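Local atomic coordinates of DMATS type aromatic prenyltransferase (Streptomyces coelicolor, PDB entry 6ZS0), a protein that probably transfers a dimethylallyl group from dimethylallyl diphosphate to C5 of the indole ring of tryptophan. Residues Ala3-Arg15 / Leu35-Leu47. Sequence-based numbering, arbitrary orientation. Where two conformers were deposited one is given.
Sequences ASTLGSFTGGQLR and LTDALGPVAQRPL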
ATOM      1  N   ALA A   3      21.506  -1.127 -19.876  1.00 27.42           N
ATOM      2  CA  ALA A   3      21.281  -1.920 -18.651  1.00 25.60           C
ATOM      3  C   ALA A   3      20.004  -1.428 -17.972  1.00 23.88           C
ATOM      4  O   ALA A   3      19.747  -0.208 -17.983  1.00 22.92           O
ATOM      5  CB  ALA A   3      22.478  -1.814 -17.739  1.00 25.12           C
ATOM      6  N   SER A   4      19.250  -2.335 -17.374  1.00 22.97           N
ATOM      7  CA  SER A   4      17.979  -2.020 -16.687  1.00 22.02           C
ATOM      8  C   SER A   4      18.279  -1.216 -15.424  1.00 20.30           C
ATOM      9  O   SER A   4      19.286  -1.490 -14.733  1.00 20.07           O
ATOM     10  CB  SER A   4      17.206  -3.263 -16.372  1.00 23.28           C
ATOM     11  OG  SER A   4      16.807  -3.889 -17.586  1.00 26.84           O
ATOM     12  N   THR A   5      17.443  -0.236 -15.154  1.00 18.41           N
ATOM     13  CA  THR A   5      17.539   0.631 -13.961  1.00 17.18           C
ATOM     14  C   THR A   5      16.278   0.427 -13.133  1.00 16.66           C
ATOM     15  O   THR A   5      15.290  -0.132 -13.634  1.00 17.09           O
ATOM     16  CB  THR A   5      17.740   2.101 -14.335  1.00 16.94           C
ATOM     17  OG1 THR A   5      16.625   2.519 -15.133  1.00 17.50           O
ATOM     18  CG2 THR A   5      19.032   2.342 -15.091  1.00 17.26           C
ATOM     19  N   LEU A   6      16.283   0.912 -11.930  1.00 16.48           N
ATOM     20  CA  LEU A   6      15.041   0.902 -11.139  1.00 16.61           C
ATOM     21  C   LEU A   6      13.964   1.632 -11.924  1.00 16.12           C
ATOM     22  O   LEU A   6      12.820   1.138 -11.952  1.00 15.54           O
ATOM     23  CB  LEU A   6      15.265   1.580  -9.788  1.00 17.49           C
ATOM     24  CG  LEU A   6      15.705   0.655  -8.670  1.00 18.27           C
ATOM     25  CD1 LEU A   6      15.987   1.468  -7.423  1.00 18.84           C
ATOM     26  CD2 LEU A   6      14.656  -0.443  -8.398  1.00 18.37           C
ATOM     27  N   GLY A   7      14.293   2.780 -12.539  1.00 15.53           N
ATOM     28  CA  GLY A   7      13.311   3.564 -13.313  1.00 15.68           C
ATOM     29  C   GLY A   7      12.798   2.826 -14.539  1.00 16.00           C
ATOM     30  O   GLY A   7      11.580   2.817 -14.766  1.00 15.51           O
ATOM     31  N   SER A   8      13.673   2.217 -15.339  1.00 16.16           N
ATOM     32  CA  SER A   8      13.247   1.543 -16.585  1.00 16.62           C
ATOM     33  C   SER A   8      12.411   0.326 -16.210  1.00 16.41           C
ATOM     34  O   SER A   8      11.386   0.060 -16.868  1.00 17.23           O
ATOM     35  CB  SER A   8      14.400   1.193 -17.480  1.00 16.93           C
ATOM     36  OG  SER A   8      15.188   0.130 -16.965  1.00 17.45           O
ATOM     37  N   PHE A   9      12.808  -0.406 -15.176  1.00 16.05           N
ATOM     38  CA  PHE A   9      12.160  -1.675 -14.804  1.00 16.52           C
ATOM     39  C   PHE A   9      10.783  -1.386 -14.197  1.00 16.00           C
ATOM     40  O   PHE A   9       9.776  -1.973 -14.651  1.00 16.34           O
ATOM     41  CB  PHE A   9      13.048  -2.479 -13.855  1.00 16.76           C
ATOM     42  CG  PHE A   9      12.435  -3.782 -13.423  1.00 17.58           C
ATOM     43  CD1 PHE A   9      11.678  -3.865 -12.267  1.00 17.97           C
ATOM     44  CD2 PHE A   9      12.628  -4.935 -14.165  1.00 18.60           C
ATOM     45  CE1 PHE A   9      11.123  -5.073 -11.860  1.00 18.46           C
ATOM     46  CE2 PHE A   9      12.078  -6.138 -13.749  1.00 19.51           C
ATOM     47  CZ  PHE A   9      11.328  -6.208 -12.602  1.00 19.43           C
ATOM     48  N   THR A  10      10.707  -0.510 -13.204  1.00 15.69           N
ATOM     49  CA  THR A  10       9.414  -0.209 -12.514  1.00 15.39           C
ATOM     50  C   THR A  10       8.520   0.578 -13.465  1.00 15.82           C
ATOM     51  O   THR A  10       7.303   0.424 -13.384  1.00 16.41           O
ATOM     52  CB  THR A  10       9.615   0.500 -11.175  1.00 15.01           C
ATOM     53  OG1 THR A  10      10.203   1.797 -11.356  1.00 14.82           O
ATOM     54  CG2 THR A  10      10.424  -0.339 -10.207  1.00 14.98           C
ATOM     55  N   GLY A  11       9.116   1.345 -14.354  1.00 15.82           N
ATOM     56  CA  GLY A  11       8.379   2.105 -15.389  1.00 16.54           C
ATOM     57  C   GLY A  11       7.730   1.186 -16.380  1.00 17.30           C
ATOM     58  O   GLY A  11       6.551   1.409 -16.725  1.00 17.64           O
ATOM     59  N   GLY A  12       8.447   0.157 -16.826  1.00 17.65           N
ATOM     60  CA  GLY A  12       7.917  -0.880 -17.705  1.00 18.37           C
ATOM     61  C   GLY A  12       6.748  -1.569 -17.039  1.00 18.20           C
ATOM     62  O   GLY A  12       5.713  -1.774 -17.684  1.00 18.74           O
ATOM     63  N   GLN A  13       6.875  -1.877 -15.746  1.00 17.58           N
ATOM     64  CA  GLN A  13       5.785  -2.513 -14.983  1.00 17.50           C
ATOM     65  C   GLN A  13       4.592  -1.563 -14.921  1.00 17.65           C
ATOM     66  O   GLN A  13       3.479  -2.024 -15.098  1.00 17.69           O
ATOM     67  CB  GLN A  13       6.270  -2.919 -13.594  1.00 16.98           C
ATOM     68  CG  GLN A  13       7.232  -4.100 -13.627  1.00 17.09           C
ATOM     69  CD  GLN A  13       7.767  -4.445 -12.267  1.00 16.57           C
ATOM     70  OE1 GLN A  13       8.099  -3.567 -11.467  1.00 16.32           O
ATOM     71  NE2 GLN A  13       7.758  -5.740 -11.966  1.00 16.25           N
ATOM     72  N   LEU A  14       4.814  -0.278 -14.641  1.00 18.02           N
ATOM     73  CA  LEU A  14       3.710   0.700 -14.527  1.00 18.10           C
ATOM     74  C   LEU A  14       2.963   0.735 -15.867  1.00 19.07           C
ATOM     75  O   LEU A  14       1.731   0.710 -15.862  1.00 19.40           O
ATOM     76  CB  LEU A  14       4.255   2.069 -14.122  1.00 18.05           C
ATOM     77  CG  LEU A  14       3.192   3.160 -13.928  1.00 18.40           C
ATOM     78  CD1 LEU A  14       3.655   4.200 -12.913  1.00 18.57           C
ATOM     79  CD2 LEU A  14       2.821   3.822 -15.251  1.00 19.01           C
ATOM     80  N   ARG A  15       3.693   0.770 -16.970  1.00 19.95           N
ATOM     81  CA  ARG A  15       3.098   0.880 -18.317  1.00 21.72           C
ATOM     82  C   ARG A  15       2.258  -0.354 -18.626  1.00 21.61           C
ATOM     83  O   ARG A  15       1.105  -0.182 -19.123  1.00 22.10           O
ATOM     84  CB  ARG A  15       4.186   1.069 -19.363  1.00 23.39           C
ATOM     85  CG  ARG A  15       4.856   2.429 -19.315  1.00 24.90           C
ATOM     86  CD  ARG A  15       5.987   2.464 -20.326  1.00 26.95           C
ATOM     87  NE  ARG A  15       6.761   3.692 -20.174  1.00 29.37           N
ATOM     88  CZ  ARG A  15       6.447   4.864 -20.719  1.00 31.90           C
ATOM     89  NH1 ARG A  15       7.227   5.922 -20.519  1.00 33.07           N
ATOM     90  NH2 ARG A  15       5.374   4.975 -21.474  1.00 33.18           N
ATOM     91  N   LEU A  35       6.323   8.688 -11.961  1.00 18.91           N
ATOM     92  CA  LEU A  35       7.021   7.685 -11.113  1.00 18.27           C
ATOM     93  C   LEU A  35       8.522   7.926 -11.217  1.00 18.19           C
ATOM     94  O   LEU A  35       9.181   7.986 -10.194  1.00 17.53           O
ATOM     95  CB  LEU A  35       6.680   6.266 -11.559  1.00 17.94           C
ATOM     96  CG  LEU A  35       7.475   5.169 -10.839  1.00 17.57           C
ATOM     97  CD1 LEU A  35       7.308   5.273  -9.328  1.00 17.73           C
ATOM     98  CD2 LEU A  35       7.101   3.791 -11.341  1.00 17.74           C
ATOM     99  N   THR A  36       9.030   8.133 -12.438  1.00 19.28           N
ATOM    100  CA  THR A  36      10.459   8.452 -12.648  1.00 20.52           C
ATOM    101  C   THR A  36      10.820   9.671 -11.807  1.00 20.45           C
ATOM    102  O   THR A  36      11.843   9.640 -11.146  1.00 19.39           O
ATOM    103  CB  THR A  36      10.771   8.718 -14.132  1.00 22.25           C
ATOM    104  OG1 THR A  36      10.493   7.508 -14.824  1.00 25.11           O
ATOM    105  CG2 THR A  36      12.192   9.159 -14.369  1.00 23.48           C
ATOM    106  N   ASP A  37      10.027  10.736 -11.867  1.00 21.66           N
ATOM    107  CA  ASP A  37      10.347  11.991 -11.134  1.00 23.59           C
ATOM    108  C   ASP A  37      10.268  11.743  -9.619  1.00 23.13           C
ATOM    109  O   ASP A  37      11.106  12.265  -8.908  1.00 23.89           O
ATOM    110  CB  ASP A  37       9.428  13.148 -11.537  1.00 26.06           C
ATOM    111  CG  ASP A  37       9.904  14.504 -11.013  1.00 29.17           C
ATOM    112  OD1 ASP A  37      11.015  14.935 -11.373  1.00 31.80           O
ATOM    113  OD2 ASP A  37       9.166  15.112 -10.233  1.00 35.35           O
ATOM    114  N   ALA A  38       9.283  10.970  -9.172  1.00 22.92           N
ATOM    115  CA  ALA A  38       9.076  10.628  -7.741  1.00 23.24           C
ATOM    116  C   ALA A  38      10.292   9.848  -7.205  1.00 23.57           C
ATOM    117  O   ALA A  38      10.721  10.121  -6.093  1.00 24.22           O
ATOM    118  CB  ALA A  38       7.788   9.882  -7.589  1.00 23.30           C
ATOM    119  N   LEU A  39      10.862   8.951  -7.997  1.00 22.88           N
ATOM    120  CA  LEU A  39      12.045   8.163  -7.576  1.00 23.30           C
ATOM    121  C   LEU A  39      13.281   9.055  -7.479  1.00 24.45           C
ATOM    122  O   LEU A  39      14.242   8.651  -6.766  1.00 26.09           O
ATOM    123  CB  LEU A  39      12.283   7.024  -8.576  1.00 22.45           C
ATOM    124  CG  LEU A  39      11.338   5.832  -8.442  1.00 22.15           C
ATOM    125  CD1 LEU A  39      11.490   4.882  -9.615  1.00 22.74           C
ATOM    126  CD2 LEU A  39      11.578   5.080  -7.129  1.00 22.40           C
ATOM    127  N   GLY A  40      13.312  10.177  -8.202  1.00 23.61           N
ATOM    128  CA  GLY A  40      14.464  11.080  -8.261  1.00 25.36           C
ATOM    129  C   GLY A  40      15.733  10.327  -8.635  1.00 25.61           C
ATOM    130  O   GLY A  40      15.720   9.503  -9.540  1.00 24.95           O
ATOM    131  N   PRO A  41      16.858  10.572  -7.946  1.00 25.75           N
ATOM    132  CA  PRO A  41      18.154  10.059  -8.395  1.00 25.59           C
ATOM    133  C   PRO A  41      18.202   8.545  -8.579  1.00 24.66           C
ATOM    134  O   PRO A  41      18.865   8.052  -9.527  1.00 25.16           O
ATOM    135  CB  PRO A  41      19.066  10.510  -7.251  1.00 26.49           C
ATOM    136  CG  PRO A  41      18.451  11.797  -6.845  1.00 26.71           C
ATOM    137  CD  PRO A  41      16.986  11.436  -6.764  1.00 26.79           C
ATOM    138  N   VAL A  42      17.509   7.792  -7.719  0.50 23.51           N
ATOM    139  CA  VAL A  42      17.615   6.303  -7.729  0.50 22.46           C
ATOM    140  C   VAL A  42      16.932   5.728  -8.970  0.50 21.47           C
ATOM    141  O   VAL A  42      17.178   4.553  -9.241  0.50 21.07           O
ATOM    142  CB  VAL A  42      17.077   5.619  -6.453  0.50 22.40           C
ATOM    143  CG1 VAL A  42      17.742   6.158  -5.208  0.50 22.66           C
ATOM    144  CG2 VAL A  42      15.565   5.687  -6.335  0.50 22.43           C
ATOM    145  N   ALA A  43      16.116   6.496  -9.702  1.00 20.96           N
ATOM    146  CA  ALA A  43      15.483   5.976 -10.946  1.00 20.41           C
ATOM    147  C   ALA A  43      16.591   5.508 -11.894  1.00 20.07           C
ATOM    148  O   ALA A  43      16.373   4.558 -12.642  1.00 18.88           O
ATOM    149  CB  ALA A  43      14.593   6.999 -11.596  1.00 20.63           C
ATOM    150  N   GLN A  44      17.747   6.168 -11.851  1.00 20.63           N
ATOM    151  CA  GLN A  44      18.873   5.905 -12.772  1.00 21.67           C
ATOM    152  C   GLN A  44      19.763   4.784 -12.217  1.00 20.62           C
ATOM    153  O   GLN A  44      20.737   4.414 -12.884  1.00 20.58           O
ATOM    154  CB  GLN A  44      19.658   7.188 -13.026  1.00 24.36           C
ATOM    155  CG  GLN A  44      18.912   8.167 -13.925  1.00 27.64           C
ATOM    156  CD  GLN A  44      19.493   8.172 -15.319  1.00 31.20           C
ATOM    157  OE1 GLN A  44      19.120   7.363 -16.180  1.00 36.40           O
ATOM    158  NE2 GLN A  44      20.448   9.070 -15.543  1.00 32.66           N
ATOM    159  N   ARG A  45      19.436   4.230 -11.050  1.00 19.58           N
ATOM    160  CA  ARG A  45      20.300   3.212 -10.404  1.00 19.07           C
ATOM    161  C   ARG A  45      20.219   1.907 -11.171  1.00 18.44           C
ATOM    162  O   ARG A  45      19.144   1.357 -11.322  1.00 17.78           O
ATOM    163  CB  ARG A  45      19.868   2.983  -8.965  1.00 18.84           C
ATOM    164  CG  ARG A  45      20.889   2.224  -8.142  1.00 19.71           C
ATOM    165  CD  ARG A  45      20.373   1.976  -6.737  1.00 20.01           C
ATOM    166  NE  ARG A  45      21.302   1.183  -5.935  1.00 21.02           N
ATOM    167  CZ  ARG A  45      22.341   1.661  -5.267  1.00 21.69           C
ATOM    168  NH1 ARG A  45      22.618   2.956  -5.304  1.00 23.05           N
ATOM    169  NH2 ARG A  45      23.109   0.836  -4.565  1.00 22.49           N
ATOM    170  N   PRO A  46      21.332   1.341 -11.684  1.00 18.57           N
ATOM    171  CA  PRO A  46      21.278   0.039 -12.329  1.00 18.66           C
ATOM    172  C   PRO A  46      20.817  -1.056 -11.373  1.00 18.68           C
ATOM    173  O   PRO A  46      21.177  -1.026 -10.224  1.00 18.12           O
ATOM    174  CB  PRO A  46      22.719  -0.216 -12.772  1.00 19.21           C
ATOM    175  CG  PRO A  46      23.270   1.163 -12.908  1.00 19.23           C
ATOM    176  CD  PRO A  46      22.672   1.924 -11.751  1.00 18.82           C
ATOM    177  N   LEU A  47      20.065  -2.023 -11.894  1.00 19.04           N
ATOM    178  CA  LEU A  47      19.539  -3.149 -11.069  1.00 19.64           C
ATOM    179  C   LEU A  47      20.668  -4.114 -10.702  1.00 20.03           C
ATOM    180  O   LEU A  47      20.455  -4.929  -9.817  1.00 20.26           O
ATOM    181  CB  LEU A  47      18.410  -3.858 -11.820  1.00 20.56           C
ATOM    182  CG  LEU A  47      17.072  -3.100 -11.905  1.00 20.97           C
ATOM    183  CD1 LEU A  47      16.009  -3.997 -12.496  1.00 21.91           C
ATOM    184  CD2 LEU A  47      16.595  -2.570 -10.571  1.00 21.13           C
TER
HETATM  185  O   HOH W   1      16.749   4.981 -16.059  1.00 26.36           O
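Leu47 leans into the start of helix 6-15, and each of its side-chain carbons meets an atom there or just ahead of it. CB lies near the carbonyl oxygen of Ser4, and CG rests on the carbonyl carbon of Thr5. From there the two methyls part: CD1 settles on CB of Phe9, 3.6 Å away, and approaches the base of its ring obliquely, while CD2 meets CD2 of Leu6, also at 3.6 Å, the two leucine side chains crossing at about a right angle. CG is brought to Thr5 by standing anti to the carbonyl carbon of Leu47 (chi1 -73°). Backbone bonds secure the same place: Leu47 N donates to Ser4 O, and Leu6 N to Arg45 O at 3.0 Å, flanking a single beta bridge between Thr5 and Pro46. The third, Gly7 N to Ala43 O at 2.7 Å, lies in the carbonyl plane on a lone pair; a side chain on Gly7 would run into that oxygen. Thr5 is the N-cap of the helix and forms a capping box with Ser8: Thr5 OG1 accepts from Ser8 N at 3.0 Å, and Ser8 OG from Thr5 N at 2.9 Å. The CG2 methyl of Thr5 touches Gln44 O. In this ABBA-barrel prenyltransferase, helices 6-20 and 25-39 lie outside the antiparallel barrel, and the turn after the second brings the chain back to the N-terminus of the first. With an alanine at Thr5, Ser8 N would probably lose its capping acceptor and the methyl's contact with Gln44 O would be gone. Farther along, segments 6-15 and 35-39 of these helices run at 143° to each other. Leu35 CD2 fits between Thr10 OG1 and Leu14 CD1, the latter 3.8 Å away, and Thr10 OG1 donates back to Leu6 O at 2.8 Å, while Thr10 N reaches that oxygen from the opposite face of its plane.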